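Local coordinates for protein alcohol dehydrogenase (Thermus thermophilus, PDB 2EIH) that binds zinc and probably acts as a nicotinamide-dependent oxidoreductase of the zinc-binding alcohol dehydrogenase family, at residues V312-G325 against L328-V342. Residues are numbered along the deposited sequence; the frame is centred on the assembly and turned at random.
Sequences VVGQVLPLEAAAEG and LLEERRVFGKVVLQV
L317 and L340 sit side by side on the helix-facing side of parallel strands 313-318 and 337-341, whose axes approach to 4.5 Å. With helix 322-330 they form a beta-alpha-beta unit, joined to the mixed sheet of the GroES-like region because 337-341 also pairs antiparallel with strand 29-38. L317 CD2 enters the notch between L328 CD1, at 4.0 Å, and V338 CG1; L340 CD2 fits between A322 CB and L319 CD2, both at 3.9 Å. At G325 the helix backbone itself meets the layer, its O 4.2 Å from V338 CG1. The Q315 side chain, extended with CG anti to the backbone N (chi1 -169°), crosses that of L328 at about a right angle, its NE2 3.3 Å from L328 CD1 and 3.4 Å from V334 CG2. On the other face, V313 CG1 meets V339 CG2 crosswise, while V316 leans on the Q341 amide, whose NE2 is hydrogen-bonded to E142. A beta bulge between V313 and Q315 shifts the register by one: K337 O accepts G314 N in the carbonyl plane at 2.7 Å and Q315 N tilted 19° out of it. Beyond it V339 N bonds to Q315 O, L317 N to V339 O and Q341 N to L317 O. G314 CA lies against V334 CG1 and F335 O, G336 CA on V312 O, without room for side chains. Backbone bonds thus fix the register; the mainly aliphatic layer under the helix implies cohesion by burial and close fit.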
loop_
_atom_site.group_PDB
_atom_site.type_symbol
_atom_site.label_atom_id
_atom_site.label_comp_id
_atom_site.label_asym_id
_atom_site.label_seq_id
_atom_site.Cartn_x
_atom_site.Cartn_y
_atom_site.Cartn_z
ATOM N N VAL A 312 -30.026 0.222 9.482
ATOM C CA VAL A 312 -30.920 -0.226 10.524
ATOM C C VAL A 312 -31.631 0.968 11.138
ATOM O O VAL A 312 -31.035 1.765 11.857
ATOM C CB VAL A 312 -30.144 -1.012 11.582
ATOM C CG1 VAL A 312 -31.037 -1.322 12.769
ATOM C CG2 VAL A 312 -29.620 -2.305 10.961
ATOM N N VAL A 313 -32.912 1.101 10.814
ATOM C CA VAL A 313 -33.731 2.193 11.331
ATOM C C VAL A 313 -34.316 1.788 12.682
ATOM O O VAL A 313 -35.167 0.905 12.753
ATOM C CB VAL A 313 -34.894 2.522 10.366
ATOM C CG1 VAL A 313 -35.727 3.664 10.934
ATOM C CG2 VAL A 313 -34.342 2.897 8.994
ATOM N N GLY A 314 -33.848 2.435 13.743
ATOM C CA GLY A 314 -34.333 2.129 15.073
ATOM C C GLY A 314 -35.676 2.750 15.413
ATOM O O GLY A 314 -36.523 2.074 15.993
ATOM N N GLN A 315 -35.874 4.026 15.082
ATOM C CA GLN A 315 -37.141 4.705 15.356
ATOM C C GLN A 315 -37.370 5.851 14.357
ATOM O O GLN A 315 -36.416 6.453 13.857
ATOM C CB GLN A 315 -37.141 5.239 16.802
ATOM C CG GLN A 315 -38.505 5.750 17.322
ATOM C CD GLN A 315 -38.558 5.863 18.864
ATOM O OE1 GLN A 315 -39.459 6.492 19.436
ATOM N NE2 GLN A 315 -37.594 5.238 19.532
ATOM N N VAL A 316 -38.633 6.121 14.041
ATOM C CA VAL A 316 -38.974 7.213 13.139
ATOM C C VAL A 316 -39.810 8.225 13.917
ATOM O O VAL A 316 -40.640 7.849 14.739
ATOM C CB VAL A 316 -39.774 6.725 11.881
ATOM C CG1 VAL A 316 -38.901 5.850 10.999
ATOM C CG2 VAL A 316 -41.047 5.970 12.306
ATOM N N LEU A 317 -39.578 9.507 13.671
ATOM C CA LEU A 317 -40.316 10.559 14.356
ATOM C C LEU A 317 -40.672 11.646 13.353
ATOM O O LEU A 317 -39.977 11.842 12.356
ATOM C CB LEU A 317 -39.467 11.213 15.469
ATOM C CG LEU A 317 -39.131 10.556 16.815
ATOM C CD1 LEU A 317 -40.414 10.240 17.587
ATOM C CD2 LEU A 317 -38.337 9.293 16.579
ATOM N N PRO A 318 -41.785 12.349 13.584
ATOM C CA PRO A 318 -42.123 13.413 12.642
ATOM C C PRO A 318 -41.098 14.539 12.816
ATOM O O PRO A 318 -40.551 14.724 13.902
ATOM C CB PRO A 318 -43.533 13.826 13.075
ATOM C CG PRO A 318 -43.567 13.443 14.531
ATOM C CD PRO A 318 -42.890 12.109 14.526
ATOM N N LEU A 319 -40.854 15.292 11.752
ATOM C CA LEU A 319 -39.888 16.383 11.790
ATOM C C LEU A 319 -40.043 17.319 12.986
ATOM O O LEU A 319 -39.050 17.712 13.605
ATOM C CB LEU A 319 -39.956 17.196 10.491
ATOM C CG LEU A 319 -38.964 18.348 10.243
ATOM C CD1 LEU A 319 -39.482 19.632 10.836
ATOM C CD2 LEU A 319 -37.597 17.987 10.809
ATOM N N GLU A 320 -41.286 17.665 13.309
ATOM C CA GLU A 320 -41.576 18.566 14.416
ATOM C C GLU A 320 -41.215 18.002 15.776
ATOM O O GLU A 320 -41.373 18.675 16.784
ATOM C CB GLU A 320 -43.060 18.961 14.406
ATOM C CG GLU A 320 -44.022 17.784 14.365
ATOM C CD GLU A 320 -44.475 17.444 12.953
ATOM O OE1 GLU A 320 -43.661 17.575 12.014
ATOM O OE2 GLU A 320 -45.641 17.031 12.787
ATOM N N ALA A 321 -40.725 16.769 15.805
ATOM C CA ALA A 321 -40.367 16.145 17.068
ATOM C C ALA A 321 -38.861 15.915 17.194
ATOM O O ALA A 321 -38.425 15.006 17.903
ATOM C CB ALA A 321 -41.113 14.828 17.220
ATOM N N ALA A 322 -38.071 16.744 16.512
ATOM C CA ALA A 322 -36.617 16.628 16.561
ATOM C C ALA A 322 -36.086 16.617 17.995
ATOM O O ALA A 322 -35.119 15.924 18.305
ATOM C CB ALA A 322 -35.980 17.763 15.775
ATOM N N ALA A 323 -36.725 17.391 18.867
ATOM C CA ALA A 323 -36.321 17.479 20.270
ATOM C C ALA A 323 -36.365 16.104 20.914
ATOM O O ALA A 323 -35.375 15.643 21.497
ATOM C CB ALA A 323 -37.236 18.429 21.024
ATOM N N GLU A 324 -37.518 15.451 20.815
ATOM C CA GLU A 324 -37.689 14.112 21.372
ATOM C C GLU A 324 -36.687 13.165 20.736
ATOM O O GLU A 324 -36.241 12.211 21.367
ATOM C CB GLU A 324 -39.102 13.600 21.104
ATOM C CG GLU A 324 -39.278 12.132 21.458
ATOM C CD GLU A 324 -39.256 11.879 22.952
ATOM O OE1 GLU A 324 -38.652 12.684 23.697
ATOM O OE2 GLU A 324 -39.828 10.859 23.391
ATOM N N GLY A 325 -36.352 13.431 19.474
ATOM C CA GLY A 325 -35.398 12.598 18.775
ATOM C C GLY A 325 -34.006 12.745 19.357
ATOM O O GLY A 325 -33.253 11.774 19.430
ATOM N N LEU A 328 -33.790 10.570 22.617
ATOM C CA LEU A 328 -33.602 9.162 22.299
ATOM C C LEU A 328 -32.167 8.827 21.944
ATOM O O LEU A 328 -31.650 7.773 22.313
ATOM C CB LEU A 328 -34.478 8.763 21.118
ATOM C CG LEU A 328 -35.956 8.541 21.375
ATOM C CD1 LEU A 328 -36.662 8.359 20.051
ATOM C CD2 LEU A 328 -36.142 7.325 22.263
ATOM N N LEU A 329 -31.532 9.724 21.207
ATOM C CA LEU A 329 -30.162 9.515 20.770
ATOM C C LEU A 329 -29.147 9.731 21.876
ATOM O O LEU A 329 -28.170 8.995 21.983
ATOM C CB LEU A 329 -29.845 10.443 19.601
ATOM C CG LEU A 329 -28.501 10.179 18.933
ATOM C CD1 LEU A 329 -28.432 8.735 18.445
ATOM C CD2 LEU A 329 -28.335 11.145 17.774
ATOM N N GLU A 330 -29.380 10.741 22.701
ATOM C CA GLU A 330 -28.465 11.034 23.789
ATOM C C GLU A 330 -28.381 9.930 24.828
ATOM O O GLU A 330 -27.344 9.764 25.476
ATOM C CB GLU A 330 -28.851 12.344 24.469
ATOM C CG GLU A 330 -28.531 13.570 23.638
ATOM C CD GLU A 330 -28.626 14.841 24.448
ATOM O OE1 GLU A 330 -29.732 15.149 24.950
ATOM O OE2 GLU A 330 -27.592 15.530 24.586
ATOM N N GLU A 331 -29.463 9.174 24.988
ATOM C CA GLU A 331 -29.487 8.089 25.965
ATOM C C GLU A 331 -28.998 6.740 25.416
ATOM O O GLU A 331 -29.032 5.730 26.123
ATOM C CB GLU A 331 -30.899 7.939 26.546
ATOM C CG GLU A 331 -31.922 7.288 25.620
ATOM C CD GLU A 331 -33.337 7.259 26.215
ATOM O OE1 GLU A 331 -34.175 6.451 25.746
ATOM O OE2 GLU A 331 -33.616 8.053 27.143
ATOM N N ARG A 332 -28.527 6.742 24.170
ATOM C CA ARG A 332 -28.025 5.538 23.502
ATOM C C ARG A 332 -28.848 4.282 23.802
ATOM O O ARG A 332 -28.292 3.196 23.989
ATOM C CB ARG A 332 -26.557 5.275 23.877
ATOM C CG ARG A 332 -25.504 5.999 23.026
ATOM C CD ARG A 332 -25.069 7.339 23.623
ATOM N NE ARG A 332 -24.004 7.965 22.834
ATOM C CZ ARG A 332 -23.492 9.170 23.079
ATOM N NH1 ARG A 332 -22.528 9.659 22.305
ATOM N NH2 ARG A 332 -23.948 9.897 24.093
ATOM N N ARG A 333 -30.168 4.420 23.831
ATOM C CA ARG A 333 -31.025 3.281 24.121
ATOM C C ARG A 333 -31.498 2.590 22.850
ATOM O O ARG A 333 -31.453 1.366 22.741
ATOM C CB ARG A 333 -32.221 3.729 24.964
ATOM C CG ARG A 333 -33.105 2.598 25.440
ATOM C CD ARG A 333 -34.092 3.068 26.508
ATOM N NE ARG A 333 -35.133 3.968 26.008
ATOM C CZ ARG A 333 -36.087 3.619 25.147
ATOM N NH1 ARG A 333 -36.137 2.378 24.674
ATOM N NH2 ARG A 333 -37.005 4.507 24.776
ATOM N N VAL A 334 -31.943 3.375 21.882
ATOM C CA VAL A 334 -32.417 2.809 20.629
ATOM C C VAL A 334 -31.323 2.102 19.838
ATOM O O VAL A 334 -30.224 2.622 19.693
ATOM C CB VAL A 334 -33.045 3.905 19.755
ATOM C CG1 VAL A 334 -33.205 3.410 18.324
ATOM C CG2 VAL A 334 -34.406 4.286 20.327
ATOM N N PHE A 335 -31.634 0.910 19.343
ATOM C CA PHE A 335 -30.692 0.133 18.540
ATOM C C PHE A 335 -30.933 0.539 17.089
ATOM O O PHE A 335 -31.984 0.229 16.512
ATOM C CB PHE A 335 -30.954 -1.370 18.690
ATOM C CG PHE A 335 -29.911 -2.243 18.039
ATOM C CD1 PHE A 335 -28.837 -2.742 18.780
ATOM C CD2 PHE A 335 -29.991 -2.552 16.679
ATOM C CE1 PHE A 335 -27.859 -3.537 18.179
ATOM C CE2 PHE A 335 -29.016 -3.344 16.071
ATOM C CZ PHE A 335 -27.943 -3.840 16.822
ATOM N N GLY A 336 -29.965 1.234 16.502
ATOM C CA GLY A 336 -30.119 1.670 15.131
ATOM C C GLY A 336 -30.286 3.175 15.002
ATOM O O GLY A 336 -30.186 3.919 15.979
ATOM N N LYS A 337 -30.564 3.617 13.782
ATOM C CA LYS A 337 -30.707 5.034 13.466
ATOM C C LYS A 337 -32.056 5.645 13.874
ATOM O O LYS A 337 -33.093 4.983 13.835
ATOM C CB LYS A 337 -30.503 5.217 11.956
ATOM C CG LYS A 337 -29.837 6.531 11.537
ATOM C CD LYS A 337 -28.331 6.496 11.785
ATOM C CE LYS A 337 -27.676 7.819 11.432
ATOM N NZ LYS A 337 -26.206 7.758 11.638
ATOM N N VAL A 338 -32.019 6.909 14.281
ATOM C CA VAL A 338 -33.219 7.651 14.643
ATOM C C VAL A 338 -33.410 8.544 13.425
ATOM O O VAL A 338 -32.561 9.382 13.122
ATOM C CB VAL A 338 -33.010 8.525 15.907
ATOM C CG1 VAL A 338 -34.244 9.367 16.179
ATOM C CG2 VAL A 338 -32.721 7.633 17.092
ATOM N N VAL A 339 -34.515 8.336 12.715
ATOM C CA VAL A 339 -34.807 9.089 11.513
ATOM C C VAL A 339 -36.058 9.927 11.586
ATOM O O VAL A 339 -37.133 9.450 11.953
ATOM C CB VAL A 339 -34.959 8.165 10.278
ATOM C CG1 VAL A 339 -35.144 9.015 9.026
ATOM C CG2 VAL A 339 -33.756 7.261 10.142
ATOM N N LEU A 340 -35.895 11.181 11.199
ATOM C CA LEU A 340 -36.977 12.145 11.158
ATOM C C LEU A 340 -37.633 12.051 9.788
ATOM O O LEU A 340 -36.956 11.939 8.767
ATOM C CB LEU A 340 -36.410 13.553 11.342
ATOM C CG LEU A 340 -36.473 14.249 12.706
ATOM C CD1 LEU A 340 -36.234 13.265 13.845
ATOM C CD2 LEU A 340 -35.462 15.386 12.723
ATOM N N GLN A 341 -38.958 12.091 9.784
ATOM C CA GLN A 341 -39.737 12.055 8.560
ATOM C C GLN A 341 -40.175 13.482 8.295
ATOM O O GLN A 341 -40.928 14.054 9.080
ATOM C CB GLN A 341 -40.959 11.160 8.732
ATOM C CG GLN A 341 -40.641 9.685 8.857
ATOM C CD GLN A 341 -41.852 8.891 9.293
ATOM O OE1 GLN A 341 -42.461 9.209 10.312
ATOM N NE2 GLN A 341 -42.196 7.841 8.548
ATOM N N VAL A 342 -39.699 14.049 7.193
ATOM C CA VAL A 342 -40.017 15.429 6.832
ATOM C C VAL A 342 -41.302 15.491 6.034
ATOM O O VAL A 342 -42.302 16.051 6.483
ATOM C CB VAL A 342 -38.904 16.036 5.977
ATOM C CG1 VAL A 342 -39.244 17.466 5.614
ATOM C CG2 VAL A 342 -37.590 15.963 6.728
#